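Local coordinates for surface-associated protein CshA (Streptococcus gordonii, PDB 5L2D) that binds host fibronectin as a cell-wall-linked streptococcal adhesin, this chain being its second non-repetitive domain (NR2), at residues A28-L33 with V41-K46; L57-L62 with W140-K145. All coordinates share one frame; numbering follows the deposited sequence.

Contact 1: residues A28-L33 with V41-K46; sequences ASMKNL and VGTVFK
The side-chain amide of Asn32 meets the carbonyl of Gly42 from above: Asn32 ND2 lies 3.0 Å from Gly42 O, yet sits almost perpendicular to the carbonyl plane, 87° out of it. From the donor's side the bond is well formed, because O lies in the amide plane of Asn32 and the N-H points nearly straight at it. Both backbones have positive phi here (66° at Asn32), a conformation asparagine tolerates better than most residues and glycine readily adopts. Thr43 OG1 also faces Asn32 O, at a separation too short to be trusted; Lys40 NZ donates to that same oxygen.

Next to this pair, strand 30-31 runs antiparallel to the start of strand 44-50. Lys31 and Val44 form a hydrogen-bonded pair, with Lys31 N 2.8 Å from Val44 O and Val44 N 2.9 Å from Lys31 O. Further along, Lys46 N donates to Ser29 O at 3.0 Å.

Met30 and Phe45 share the buried face. The bend at chi2 (-94°) of Met30 lays SD against the ring edge in a Met-aromatic contact, Met30 SD lying 3.8 Å from Phe45 CD1, and the further bend at chi3 turns CE toward Thr43 CG2. Leu33 CD2 also meets Thr43 CG2. Ser29 OG turns instead to Asp26.

Main-chain bonds thus fix the register of this pairing, the asparagine amide fastens the loop end, and Met30's polarisable sulfur probably favours the slightly positive C-H edge of Phe45.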
loop_
_atom_site.group_PDB
_atom_site.type_symbol
_atom_site.label_atom_id
_atom_site.label_comp_id
_atom_site.label_asym_id
_atom_site.label_seq_id
_atom_site.Cartn_x
_atom_site.Cartn_y
_atom_site.Cartn_z
ATOM N N ALA A 28 -3.086 19.586 -12.214
ATOM C CA ALA A 28 -2.585 19.982 -13.510
ATOM C C ALA A 28 -1.757 18.866 -14.081
ATOM O O ALA A 28 -1.509 18.812 -15.261
ATOM C CB ALA A 28 -1.755 21.230 -13.386
ATOM N N SER A 29 -1.320 17.967 -13.226
ATOM C CA SER A 29 -0.510 16.867 -13.668
ATOM C C SER A 29 -1.333 15.620 -13.779
ATOM O O SER A 29 -0.885 14.636 -14.310
ATOM C CB SER A 29 0.631 16.652 -12.697
ATOM O OG SER A 29 1.156 17.885 -12.275
ATOM N N MET A 30 -2.553 15.663 -13.277
ATOM C CA MET A 30 -3.421 14.505 -13.335
ATOM C C MET A 30 -4.390 14.535 -14.482
ATOM O O MET A 30 -4.795 15.574 -14.945
ATOM C CB MET A 30 -4.200 14.365 -12.047
ATOM C CG MET A 30 -3.379 14.602 -10.815
ATOM S SD MET A 30 -2.722 13.088 -10.151
ATOM C CE MET A 30 -3.998 11.943 -10.552
ATOM N N LYS A 31 -4.764 13.360 -14.930
ATOM C CA LYS A 31 -5.720 13.216 -16.019
ATOM C C LYS A 31 -6.545 11.981 -15.793
ATOM O O LYS A 31 -6.095 11.032 -15.185
ATOM C CB LYS A 31 -5.024 13.093 -17.360
ATOM C CG LYS A 31 -4.323 14.353 -17.828
ATOM C CD LYS A 31 -3.997 14.282 -19.317
ATOM C CE LYS A 31 -5.110 14.861 -20.180
ATOM N NZ LYS A 31 -4.919 16.333 -20.326
ATOM N N ASN A 32 -7.773 12.011 -16.283
ATOM C CA ASN A 32 -8.666 10.885 -16.207
ATOM C C ASN A 32 -9.103 10.513 -14.744
ATOM O O ASN A 32 -9.220 9.330 -14.353
ATOM C CB ASN A 32 -7.992 9.734 -16.953
ATOM C CG ASN A 32 -8.975 8.895 -17.712
ATOM O OD1 ASN A 32 -9.967 9.404 -18.187
ATOM N ND2 ASN A 32 -8.712 7.601 -17.822
ATOM N N LEU A 33 -9.362 11.554 -13.952
ATOM C CA LEU A 33 -9.903 11.391 -12.617
ATOM C C LEU A 33 -11.348 11.015 -12.678
ATOM O O LEU A 33 -12.052 11.322 -13.630
ATOM C CB LEU A 33 -9.836 12.697 -11.847
ATOM C CG LEU A 33 -8.477 13.149 -11.348
ATOM C CD1 LEU A 33 -8.636 14.425 -10.523
ATOM C CD2 LEU A 33 -7.845 12.047 -10.524
ATOM N N VAL A 41 -9.377 3.167 -12.392
ATOM C CA VAL A 41 -8.491 2.513 -13.314
ATOM C C VAL A 41 -8.466 3.423 -14.518
ATOM O O VAL A 41 -9.527 3.807 -15.028
ATOM C CB VAL A 41 -8.976 1.121 -13.744
ATOM C CG1 VAL A 41 -7.928 0.465 -14.632
ATOM C CG2 VAL A 41 -9.246 0.239 -12.535
ATOM N N GLY A 42 -7.256 3.802 -14.930
ATOM C CA GLY A 42 -7.055 4.547 -16.150
ATOM C C GLY A 42 -6.623 5.950 -15.853
ATOM O O GLY A 42 -6.061 6.622 -16.740
ATOM N N THR A 43 -6.904 6.387 -14.623
ATOM C CA THR A 43 -6.381 7.625 -14.067
ATOM C C THR A 43 -4.840 7.695 -14.076
ATOM O O THR A 43 -4.184 6.729 -13.721
ATOM C CB THR A 43 -6.858 7.747 -12.621
ATOM O OG1 THR A 43 -8.290 7.941 -12.583
ATOM C CG2 THR A 43 -6.165 8.885 -11.927
ATOM N N VAL A 44 -4.299 8.862 -14.449
ATOM C CA VAL A 44 -2.899 9.053 -14.852
ATOM C C VAL A 44 -2.306 10.288 -14.230
ATOM O O VAL A 44 -2.835 11.384 -14.405
ATOM C CB VAL A 44 -2.745 9.355 -16.391
ATOM C CG1 VAL A 44 -1.422 10.033 -16.703
ATOM C CG2 VAL A 44 -2.837 8.111 -17.260
ATOM N N PHE A 45 -1.144 10.126 -13.613
ATOM C CA PHE A 45 -0.308 11.244 -13.173
ATOM C C PHE A 45 0.913 11.347 -14.084
ATOM O O PHE A 45 1.625 10.372 -14.242
ATOM C CB PHE A 45 0.162 10.992 -11.721
ATOM C CG PHE A 45 1.291 11.888 -11.266
ATOM C CD1 PHE A 45 1.033 13.141 -10.741
ATOM C CD2 PHE A 45 2.611 11.464 -11.337
ATOM C CE1 PHE A 45 2.068 13.963 -10.313
ATOM C CE2 PHE A 45 3.659 12.275 -10.899
ATOM C CZ PHE A 45 3.383 13.533 -10.395
ATOM N N LYS A 46 1.202 12.523 -14.636
ATOM C CA LYS A 46 2.338 12.664 -15.566
ATOM C C LYS A 46 3.019 13.998 -15.361
ATOM O O LYS A 46 2.362 15.048 -15.436
ATOM C CB LYS A 46 1.852 12.476 -16.987
ATOM C CG LYS A 46 2.964 12.334 -17.992
ATOM C CD LYS A 46 2.957 13.506 -18.987
ATOM C CE LYS A 46 3.624 13.184 -20.336
ATOM N NZ LYS A 46 2.954 12.105 -21.126
#

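Contact 2: residues L57-L62 with W140-K145; sequences LTVTEL and WGIKFK
Lys143 lies across from both Thr60 and Glu61, and its side chain runs beside that of Glu61, the two pointing the same way. Lys143 CB lies 3.5 Å from Thr60 OG1 and 4.1 Å from Glu61 CB. The chain then bends at chi2 (-137°) and again at chi3 and chi4, which swings Lys143 CE to 4.0 Å from Glu61 OE1 and lets Lys143 NZ close a salt bridge with Glu61 OE1 at 2.6 Å. Long, flexible lysine and glutamate suit this partly exposed face, where Glu265 of the second subunit packs on Lys143 and hydrogen-bonds to Thr60 OG1.

The two-against-one pairing is a classic beta bulge: Lys143 O accepts Thr60 N at 2.8 Å and, weakly, Glu61 N, so the register slips by one residue. Lys143 N returns a bond to Glu61 O, and Thr58 pairs with Lys145 through two more.

The reverse face is apolar. Val59 CG2 abuts Phe144 CE1 at 3.7 Å, and Leu57 CD2 reaches the CB of that phenylalanine. Leu62 CD2 lies 3.5 Å from Ile142 CG1, two branched side chains running alongside each other.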
loop_
_atom_site.group_PDB
_atom_site.type_symbol
_atom_site.label_atom_id
_atom_site.label_comp_id
_atom_site.label_asym_id
_atom_site.label_seq_id
_atom_site.Cartn_x
_atom_site.Cartn_y
_atom_site.Cartn_z
ATOM N N LEU A 57 2.542 7.676 -13.988
ATOM C CA LEU A 57 1.896 6.708 -13.124
ATOM C C LEU A 57 0.483 6.565 -13.575
ATOM O O LEU A 57 -0.241 7.574 -13.606
ATOM C CB LEU A 57 1.873 7.180 -11.666
ATOM C CG LEU A 57 3.140 6.871 -10.868
ATOM C CD1 LEU A 57 3.080 7.522 -9.505
ATOM C CD2 LEU A 57 3.324 5.383 -10.663
ATOM N N THR A 58 0.073 5.328 -13.870
ATOM C CA THR A 58 -1.285 5.051 -14.330
ATOM C C THR A 58 -1.878 3.925 -13.503
ATOM O O THR A 58 -1.253 2.861 -13.380
ATOM C CB THR A 58 -1.323 4.608 -15.807
ATOM O OG1 THR A 58 -0.451 5.422 -16.624
ATOM C CG2 THR A 58 -2.766 4.644 -16.327
ATOM N N VAL A 59 -3.086 4.124 -12.975
ATOM C CA VAL A 59 -3.695 3.119 -12.099
ATOM C C VAL A 59 -4.147 1.950 -12.914
ATOM O O VAL A 59 -4.973 2.109 -13.821
ATOM C CB VAL A 59 -4.960 3.623 -11.400
ATOM C CG1 VAL A 59 -5.550 2.542 -10.514
ATOM C CG2 VAL A 59 -4.662 4.822 -10.558
ATOM N N THR A 60 -3.653 0.768 -12.595
ATOM C CA THR A 60 -4.099 -0.410 -13.355
ATOM C C THR A 60 -5.105 -1.229 -12.620
ATOM O O THR A 60 -5.701 -2.097 -13.211
ATOM C CB THR A 60 -2.955 -1.368 -13.714
ATOM O OG1 THR A 60 -2.440 -1.983 -12.536
ATOM C CG2 THR A 60 -1.848 -0.623 -14.389
ATOM N N GLU A 61 -5.254 -1.008 -11.324
ATOM C CA GLU A 61 -6.100 -1.871 -10.530
ATOM C C GLU A 61 -6.482 -1.264 -9.184
ATOM O O GLU A 61 -5.695 -0.564 -8.539
ATOM C CB GLU A 61 -5.434 -3.229 -10.316
ATOM C CG GLU A 61 -6.438 -4.254 -9.824
ATOM C CD GLU A 61 -5.993 -5.696 -10.002
ATOM O OE1 GLU A 61 -4.982 -6.084 -9.374
ATOM O OE2 GLU A 61 -6.682 -6.451 -10.736
ATOM N N LEU A 62 -7.713 -1.538 -8.780
ATOM C CA LEU A 62 -8.200 -1.208 -7.442
ATOM C C LEU A 62 -8.780 -2.448 -6.740
ATOM O O LEU A 62 -9.978 -2.644 -6.724
ATOM C CB LEU A 62 -9.251 -0.102 -7.527
ATOM C CG LEU A 62 -8.716 1.268 -7.929
ATOM C CD1 LEU A 62 -9.839 2.235 -8.309
ATOM C CD2 LEU A 62 -7.882 1.870 -6.816
ATOM N N TRP A 140 -8.530 -2.174 1.347
ATOM C CA TRP A 140 -8.359 -1.765 -0.053
ATOM C C TRP A 140 -6.971 -2.070 -0.579
ATOM O O TRP A 140 -6.116 -2.662 0.107
ATOM C CB TRP A 140 -8.728 -0.297 -0.260
ATOM C CG TRP A 140 -7.875 0.680 0.494
ATOM C CD1 TRP A 140 -7.884 0.900 1.831
ATOM C CD2 TRP A 140 -6.922 1.602 -0.053
ATOM N NE1 TRP A 140 -6.987 1.889 2.165
ATOM C CE2 TRP A 140 -6.395 2.348 1.025
ATOM C CE3 TRP A 140 -6.459 1.871 -1.353
ATOM C CZ2 TRP A 140 -5.431 3.331 0.854
ATOM C CZ3 TRP A 140 -5.497 2.868 -1.535
ATOM C CH2 TRP A 140 -4.993 3.581 -0.432
ATOM N N GLY A 141 -6.813 -1.749 -1.854
ATOM C CA GLY A 141 -5.519 -1.746 -2.513
ATOM C C GLY A 141 -5.527 -1.094 -3.889
ATOM O O GLY A 141 -6.573 -0.929 -4.514
ATOM N N ILE A 142 -4.334 -0.717 -4.331
ATOM C CA ILE A 142 -4.139 -0.048 -5.593
ATOM C C ILE A 142 -2.824 -0.518 -6.299
ATOM O O ILE A 142 -1.816 -0.795 -5.649
ATOM C CB ILE A 142 -4.168 1.482 -5.372
ATOM C CG1 ILE A 142 -4.409 2.223 -6.679
ATOM C CG2 ILE A 142 -2.855 1.975 -4.801
ATOM C CD1 ILE A 142 -4.504 3.732 -6.513
ATOM N N LYS A 143 -2.856 -0.628 -7.629
ATOM C CA LYS A 143 -1.640 -0.863 -8.398
ATOM C C LYS A 143 -1.474 0.192 -9.446
ATOM O O LYS A 143 -2.438 0.622 -10.109
ATOM C CB LYS A 143 -1.646 -2.223 -9.108
ATOM C CG LYS A 143 -1.354 -3.407 -8.206
ATOM C CD LYS A 143 -0.390 -4.402 -8.847
ATOM C CE LYS A 143 -1.089 -5.297 -9.858
ATOM N NZ LYS A 143 -2.399 -5.849 -9.409
ATOM N N PHE A 144 -0.218 0.551 -9.631
ATOM C CA PHE A 144 0.170 1.501 -10.626
ATOM C C PHE A 144 1.112 0.906 -11.655
ATOM O O PHE A 144 2.018 0.159 -11.295
ATOM C CB PHE A 144 0.940 2.610 -9.955
ATOM C CG PHE A 144 0.104 3.532 -9.171
ATOM C CD1 PHE A 144 -0.565 4.575 -9.808
ATOM C CD2 PHE A 144 -0.010 3.378 -7.805
ATOM C CE1 PHE A 144 -1.338 5.449 -9.077
ATOM C CE2 PHE A 144 -0.791 4.239 -7.069
ATOM C CZ PHE A 144 -1.455 5.273 -7.704
ATOM N N LYS A 145 0.933 1.314 -12.914
ATOM C CA LYS A 145 1.937 1.148 -13.959
ATOM C C LYS A 145 2.908 2.253 -13.793
ATOM O O LYS A 145 2.495 3.369 -13.543
ATOM C CB LYS A 145 1.269 1.323 -15.306
ATOM C CG LYS A 145 2.094 1.037 -16.545
ATOM C CD LYS A 145 1.176 0.534 -17.659
ATOM C CE LYS A 145 1.925 0.308 -18.959
ATOM N NZ LYS A 145 1.886 1.555 -19.769
#

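Overall arrangement
Both contacts belong to one antiparallel sheet, joined where strand 44-50 meets strand 53-61: Phe45 N probably bonds to Leu57 O, and Val59 N to Thr43 O, with Val44 packing on Thr58. Both are partly buried. Contact 1 is farther out, its centre about 19 Å from the chain centre against 10 Å, and pairs the short strand 30-31 and its flanking loop with strand 44-50, close by in sequence; no other subunit touches it. Contact 2 joins distant sequence and borders the second subunit, whose strand extends the sheet alongside 140-144. The first relies on amide-to-carbonyl and sulfur-aromatic contacts, the second on a salt bridge on one face and aliphatic side chains packed on Phe144 and Ile142 on the other.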